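Local coordinates for putative polysaccharide deacetylase (Bdellovibrio bacteriovorus HD100, PDB 5JP6), which probably removes acetyl groups from peptidoglycan as a zinc-binding hydrolase of the carbohydrate esterase 4 (NodB-like) family, at residues R163-D177 against V324-I337. The protein carries 1 engineered substitution. Numbering follows the deposited sequence.
With ZN (zinc ion), chain B.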
loop_
_atom_site.group_PDB
_atom_site.type_symbol
_atom_site.label_atom_id
_atom_site.label_comp_id
_atom_site.label_asym_id
_atom_site.label_seq_id
_atom_site.Cartn_x
_atom_site.Cartn_y
_atom_site.Cartn_z
ATOM N N ARG A 163 -12.159 -14.340 -2.338
ATOM C CA ARG A 163 -11.075 -15.311 -2.476
ATOM C C ARG A 163 -10.638 -15.422 -3.926
ATOM O O ARG A 163 -9.601 -15.985 -4.204
ATOM C CB ARG A 163 -11.485 -16.680 -1.936
ATOM C CG ARG A 163 -11.704 -16.635 -0.422
ATOM C CD ARG A 163 -12.197 -17.936 0.225
ATOM N NE ARG A 163 -12.230 -17.720 1.686
ATOM C CZ ARG A 163 -13.058 -16.872 2.353
ATOM N NH1 ARG A 163 -14.040 -16.187 1.739
ATOM N NH2 ARG A 163 -12.937 -16.723 3.670
ATOM N N GLY A 164 -11.433 -14.889 -4.855
ATOM C CA GLY A 164 -11.041 -14.855 -6.265
ATOM C C GLY A 164 -11.170 -16.137 -7.066
ATOM O O GLY A 164 -10.604 -16.242 -8.149
ATOM N N ASP A 165 -11.877 -17.116 -6.516
ATOM C CA ASP A 165 -12.160 -18.395 -7.193
ATOM C C ASP A 165 -10.884 -19.186 -7.497
ATOM O O ASP A 165 -10.842 -20.037 -8.393
ATOM C CB ASP A 165 -13.005 -18.188 -8.458
ATOM C CG ASP A 165 -14.293 -17.441 -8.171
ATOM O OD1 ASP A 165 -15.117 -17.977 -7.456
ATOM O OD2 ASP A 165 -14.440 -16.285 -8.609
ATOM N N VAL A 166 -9.865 -18.958 -6.668
ATOM C CA VAL A 166 -8.624 -19.687 -6.837
ATOM C C VAL A 166 -8.675 -21.061 -6.143
ATOM O O VAL A 166 -9.575 -21.342 -5.330
ATOM C CB VAL A 166 -7.403 -18.890 -6.345
ATOM C CG1 VAL A 166 -7.281 -17.573 -7.116
ATOM C CG2 VAL A 166 -7.468 -18.645 -4.856
ATOM N N ALA A 167 -7.704 -21.913 -6.475
ATOM C CA ALA A 167 -7.623 -23.285 -5.931
ATOM C C ALA A 167 -7.017 -23.300 -4.522
ATOM O O ALA A 167 -6.428 -22.296 -4.073
ATOM C CB ALA A 167 -6.838 -24.188 -6.873
ATOM N N ARG A 168 -7.113 -24.451 -3.845
ATOM C CA ARG A 168 -6.431 -24.618 -2.567
ATOM C C ARG A 168 -4.927 -24.317 -2.774
ATOM O O ARG A 168 -4.315 -24.682 -3.809
ATOM C CB ARG A 168 -6.644 -26.011 -1.962
ATOM C CG ARG A 168 -6.028 -27.164 -2.742
ATOM C CD ARG A 168 -6.206 -28.531 -2.030
ATOM N NE ARG A 168 -5.608 -28.567 -0.687
ATOM C CZ ARG A 168 -4.324 -28.821 -0.416
ATOM N NH1 ARG A 168 -3.453 -29.071 -1.397
ATOM N NH2 ARG A 168 -3.904 -28.822 0.848
ATOM N N LYS A 169 -4.373 -23.621 -1.785
ATOM C CA LYS A 169 -2.957 -23.260 -1.708
ATOM C C LYS A 169 -2.508 -22.297 -2.804
ATOM O O LYS A 169 -1.321 -22.167 -3.099
ATOM C CB LYS A 169 -2.050 -24.483 -1.567
ATOM C CG LYS A 169 -2.447 -25.292 -0.329
ATOM C CD LYS A 169 -1.420 -26.273 0.106
ATOM C CE LYS A 169 -0.423 -25.605 1.008
ATOM N NZ LYS A 169 0.483 -26.633 1.570
ATOM N N GLU A 170 -3.480 -21.576 -3.348
ATOM C CA GLU A 170 -3.195 -20.454 -4.248
ATOM C C GLU A 170 -3.506 -19.149 -3.537
ATOM O O GLU A 170 -4.576 -19.011 -2.931
ATOM C CB GLU A 170 -3.992 -20.574 -5.541
ATOM C CG GLU A 170 -3.567 -21.734 -6.419
ATOM C CD GLU A 170 -4.288 -21.823 -7.750
ATOM O OE1 GLU A 170 -5.384 -21.216 -7.912
ATOM O OE2 GLU A 170 -3.734 -22.494 -8.646
ATOM N N VAL A 171 -2.585 -18.179 -3.667
ATOM C CA VAL A 171 -2.803 -16.847 -3.127
ATOM C C VAL A 171 -2.530 -15.789 -4.185
ATOM O O VAL A 171 -1.659 -15.940 -5.051
ATOM C CB VAL A 171 -1.994 -16.568 -1.859
ATOM C CG1 VAL A 171 -2.393 -17.506 -0.739
ATOM C CG2 VAL A 171 -0.500 -16.672 -2.124
ATOM N N VAL A 172 -3.333 -14.737 -4.121
ATOM C CA VAL A 172 -3.216 -13.581 -5.000
ATOM C C VAL A 172 -2.678 -12.445 -4.146
ATOM O O VAL A 172 -3.253 -12.104 -3.121
ATOM C CB VAL A 172 -4.582 -13.171 -5.590
ATOM C CG1 VAL A 172 -4.456 -12.010 -6.558
ATOM C CG2 VAL A 172 -5.277 -14.317 -6.257
ATOM N N LEU A 173 -1.548 -11.914 -4.563
ATOM C CA LEU A 173 -0.934 -10.857 -3.816
ATOM C C LEU A 173 -1.370 -9.486 -4.334
ATOM O O LEU A 173 -1.244 -9.200 -5.539
ATOM C CB LEU A 173 0.579 -10.974 -3.911
ATOM C CG LEU A 173 1.168 -12.319 -3.454
ATOM C CD1 LEU A 173 2.668 -12.234 -3.479
ATOM C CD2 LEU A 173 0.639 -12.761 -2.078
ATOM N N THR A 174 -1.928 -8.663 -3.450
ATOM C CA THR A 174 -2.440 -7.373 -3.827
ATOM C C THR A 174 -1.884 -6.257 -2.978
ATOM O O THR A 174 -1.647 -6.420 -1.771
ATOM C CB THR A 174 -3.986 -7.362 -3.882
ATOM O OG1 THR A 174 -4.544 -7.287 -2.554
ATOM C CG2 THR A 174 -4.546 -8.547 -4.610
ATOM N N PHE A 175 -1.638 -5.134 -3.640
ATOM C CA PHE A 175 -0.949 -4.008 -3.016
ATOM C C PHE A 175 -1.737 -2.731 -3.263
ATOM O O PHE A 175 -1.928 -2.331 -4.415
ATOM C CB PHE A 175 0.455 -3.844 -3.612
ATOM C CG PHE A 175 1.379 -4.993 -3.285
ATOM C CD1 PHE A 175 2.101 -5.006 -2.120
ATOM C CD2 PHE A 175 1.482 -6.059 -4.147
ATOM C CE1 PHE A 175 2.914 -6.079 -1.808
ATOM C CE2 PHE A 175 2.300 -7.138 -3.846
ATOM C CZ PHE A 175 3.008 -7.143 -2.660
ATOM N N ASP A 176 -2.150 -2.097 -2.171
ATOM C CA ASP A 176 -2.901 -0.831 -2.230
ATOM C C ASP A 176 -2.069 0.400 -1.956
ATOM O O ASP A 176 -1.153 0.350 -1.128
ATOM C CB ASP A 176 -4.015 -0.845 -1.172
ATOM C CG ASP A 176 -5.185 -1.700 -1.531
ATOM O OD1 ASP A 176 -5.172 -2.412 -2.564
ATOM O OD2 ASP A 176 -6.177 -1.652 -0.756
ATOM N N ASP A 177 -2.487 1.477 -2.607
ATOM C CA ASP A 177 -2.146 2.867 -2.286
ATOM C C ASP A 177 -0.861 3.425 -2.819
ATOM O O ASP A 177 -0.567 4.592 -2.595
ATOM C CB ASP A 177 -2.272 3.097 -0.793
ATOM C CG ASP A 177 -3.682 2.969 -0.360
ATOM O OD1 ASP A 177 -4.577 3.218 -1.210
ATOM O OD2 ASP A 177 -3.935 2.613 0.752
ATOM N N VAL A 324 -2.601 -16.583 6.025
ATOM C CA VAL A 324 -2.540 -17.411 4.803
ATOM C C VAL A 324 -2.907 -18.846 5.149
ATOM O O VAL A 324 -3.770 -19.453 4.484
ATOM C CB VAL A 324 -1.125 -17.378 4.147
ATOM C CG1 VAL A 324 -1.000 -18.448 3.080
ATOM C CG2 VAL A 324 -0.833 -15.982 3.570
ATOM N N GLU A 325 -2.270 -19.393 6.191
ATOM C CA GLU A 325 -2.507 -20.783 6.561
ATOM C C GLU A 325 -3.925 -21.052 7.029
ATOM O O GLU A 325 -4.507 -22.109 6.684
ATOM C CB GLU A 325 -1.482 -21.221 7.608
ATOM C CG GLU A 325 -0.044 -21.180 7.154
ATOM C CD GLU A 325 0.462 -22.399 6.416
ATOM O OE1 GLU A 325 -0.336 -23.168 5.855
ATOM O OE2 GLU A 325 1.715 -22.576 6.402
ATOM N N SER A 326 -4.479 -20.110 7.795
ATOM C CA SER A 326 -5.845 -20.181 8.322
ATOM C C SER A 326 -6.897 -20.248 7.203
ATOM O O SER A 326 -7.841 -21.023 7.232
ATOM C CB SER A 326 -6.145 -18.893 9.090
ATOM O OG SER A 326 -5.811 -19.053 10.407
ATOM N N GLN A 327 -6.718 -19.356 6.234
ATOM C CA GLN A 327 -7.618 -19.268 5.095
ATOM C C GLN A 327 -7.384 -20.361 4.062
ATOM O O GLN A 327 -8.331 -20.797 3.401
ATOM C CB GLN A 327 -7.500 -17.893 4.425
ATOM C CG GLN A 327 -8.017 -16.771 5.271
ATOM C CD GLN A 327 -9.517 -16.851 5.456
ATOM O OE1 GLN A 327 -10.269 -16.989 4.485
ATOM N NE2 GLN A 327 -9.953 -16.817 6.685
ATOM N N GLY A 328 -6.118 -20.733 3.858
ATOM C CA GLY A 328 -5.739 -21.781 2.916
ATOM C C GLY A 328 -5.567 -21.370 1.471
ATOM O O GLY A 328 -4.931 -22.080 0.686
ATOM N N ARG A 329 -6.220 -20.265 1.100
ATOM C CA ARG A 329 -6.178 -19.728 -0.259
ATOM C C ARG A 329 -6.807 -18.340 -0.241
ATOM O O ARG A 329 -7.507 -17.969 0.713
ATOM C CB ARG A 329 -6.980 -20.611 -1.234
ATOM C CG ARG A 329 -8.482 -20.371 -1.129
ATOM C CD ARG A 329 -9.229 -21.304 -2.052
ATOM N NE ARG A 329 -9.348 -22.641 -1.520
ATOM C CZ ARG A 329 -9.923 -23.640 -2.186
ATOM N NH1 ARG A 329 -10.382 -23.449 -3.415
ATOM N NH2 ARG A 329 -10.022 -24.823 -1.626
ATOM N N GLY A 330 -6.581 -17.583 -1.305
ATOM C CA GLY A 330 -7.346 -16.358 -1.509
ATOM C C GLY A 330 -6.502 -15.167 -1.817
ATOM O O GLY A 330 -5.473 -15.296 -2.461
ATOM N N ILE A 331 -7.019 -14.003 -1.435
ATOM C CA ILE A 331 -6.479 -12.711 -1.817
ATOM C C ILE A 331 -5.891 -12.048 -0.589
ATOM O O ILE A 331 -6.581 -11.870 0.421
ATOM C CB ILE A 331 -7.545 -11.812 -2.463
ATOM C CG1 ILE A 331 -8.037 -12.427 -3.772
ATOM C CG2 ILE A 331 -7.014 -10.395 -2.689
ATOM C CD1 ILE A 331 -9.185 -11.692 -4.420
ATOM N N VAL A 332 -4.606 -11.695 -0.693
ATOM C CA VAL A 332 -3.872 -11.065 0.408
ATOM C C VAL A 332 -3.842 -9.559 0.228
ATOM O O VAL A 332 -3.481 -9.086 -0.859
ATOM C CB VAL A 332 -2.412 -11.562 0.458
ATOM C CG1 VAL A 332 -1.689 -10.993 1.696
ATOM C CG2 VAL A 332 -2.358 -13.083 0.445
ATOM N N LEU A 333 -4.143 -8.832 1.296
ATOM C CA LEU A 333 -4.053 -7.364 1.295
ATOM C C LEU A 333 -2.731 -6.874 1.907
ATOM O O LEU A 333 -2.517 -7.053 3.118
ATOM C CB LEU A 333 -5.200 -6.766 2.107
ATOM C CG LEU A 333 -5.188 -5.249 2.221
ATOM C CD1 LEU A 333 -5.316 -4.548 0.862
ATOM C CD2 LEU A 333 -6.281 -4.764 3.174
ATOM N N PHE A 334 -1.920 -6.216 1.069
ATOM C CA PHE A 334 -0.664 -5.528 1.465
ATOM C C PHE A 334 -0.861 -4.063 0.988
ATOM O O PHE A 334 -1.714 -3.741 0.150
ATOM C CB PHE A 334 0.581 -6.110 0.807
ATOM C CG PHE A 334 1.071 -7.426 1.383
ATOM C CD1 PHE A 334 1.520 -7.530 2.729
ATOM C CD2 PHE A 334 1.157 -8.539 0.568
ATOM C CE1 PHE A 334 2.025 -8.719 3.184
ATOM C CE2 PHE A 334 1.702 -9.723 1.034
ATOM C CZ PHE A 334 2.095 -9.806 2.337
ATOM N N HIS A 335 0.040 -3.214 1.473
ATOM C CA HIS A 335 0.205 -1.842 0.971
ATOM C C HIS A 335 1.652 -1.646 0.548
ATOM O O HIS A 335 2.552 -1.791 1.379
ATOM C CB HIS A 335 -0.188 -0.840 2.049
ATOM C CG HIS A 335 -1.618 -0.942 2.476
ATOM N ND1 HIS A 335 -2.043 -1.905 3.370
ATOM C CD2 HIS A 335 -2.733 -0.282 2.055
ATOM C CE1 HIS A 335 -3.362 -1.804 3.495
ATOM N NE2 HIS A 335 -3.789 -0.830 2.711
ATOM N N ASP A 336 1.888 -1.297 -0.723
ATOM C CA ASP A 336 3.277 -1.146 -1.196
ATOM C C ASP A 336 3.844 0.213 -0.698
ATOM O O ASP A 336 5.042 0.451 -0.834
ATOM C CB ASP A 336 3.487 -1.367 -2.704
ATOM C CG ASP A 336 2.606 -0.513 -3.569
ATOM O OD1 ASP A 336 1.394 -0.427 -3.253
ATOM O OD2 ASP A 336 3.096 0.068 -4.575
ATOM N N ILE A 337 3.025 1.049 -0.073
ATOM C CA ILE A 337 3.503 2.264 0.606
ATOM C C ILE A 337 3.961 2.018 2.048
ATOM O O ILE A 337 4.420 2.943 2.729
ATOM C CB ILE A 337 2.449 3.403 0.559
ATOM C CG1 ILE A 337 1.177 3.023 1.305
ATOM C CG2 ILE A 337 2.123 3.764 -0.885
ATOM C CD1 ILE A 337 0.286 4.177 1.627
HETATM ZN ZN ZN B . -6.206 1.822 0.825
HETATM O O HOH W 1 -10.922 -19.807 2.774
HETATM O O HOH W 2 -0.537 0.087 -5.094
#
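V324, in the last turn of helix 313-327, meets V171 with CG1 of each valine 4.2 Å apart, the two side chains crossing at about a right angle. Q327 follows: its OE1 takes R163 NH2 at 2.8 Å on a lone pair, although the bond is clearly bent at the hydrogen, and a water joins R163 NE to Q327 O. Past the helix end, G328 O accepts from K169 N. In the conformer described here, one of two modelled, R329 turns back over the loop 163-169: with its chain bent at chi3, R329 NH1 reaches V166 O at 3.0 Å, while one guanidinium face lies on the backbone around R168 N. G330, at phi/psi values that call for glycine, begins the strand, and its N and O bond E170 O and V172 N.

From here strands 170-176 and 330-335 run parallel, their axes 4.4 Å apart at 36°, adjacent members of the parallel sheet of the NodB deacetylase fold, a distorted beta/alpha barrel. I331 sets CG2 3.6 Å from T174 CG2. V332 N meets V172 O almost straight (178°). V332 O is gripped twice by T174, through its backbone N and through its hydroxyl; T174 OG1 lies 2.7 Å from V332 O, a bond that fixes the hydroxyl. L333 CD1 packs on the carboxylate of D176, which R277 holds in a salt bridge. On the face with V171 and V332, towards helix 339-354, the rings of F334 and F175 are nearly parallel (16°) but slid apart, F175 CD1 touching F334 CB at 3.5 Å.

H335 brings CD2 close to D177 OD2, which binds the zinc ion at 2.4 Å together with H227 and Y280; H335 NE2 bonds the Y280 hydroxyl. D336 OD1 lies beside F175 CB, its OD2 held by T184, and I337 CD1 closes on D177 CB.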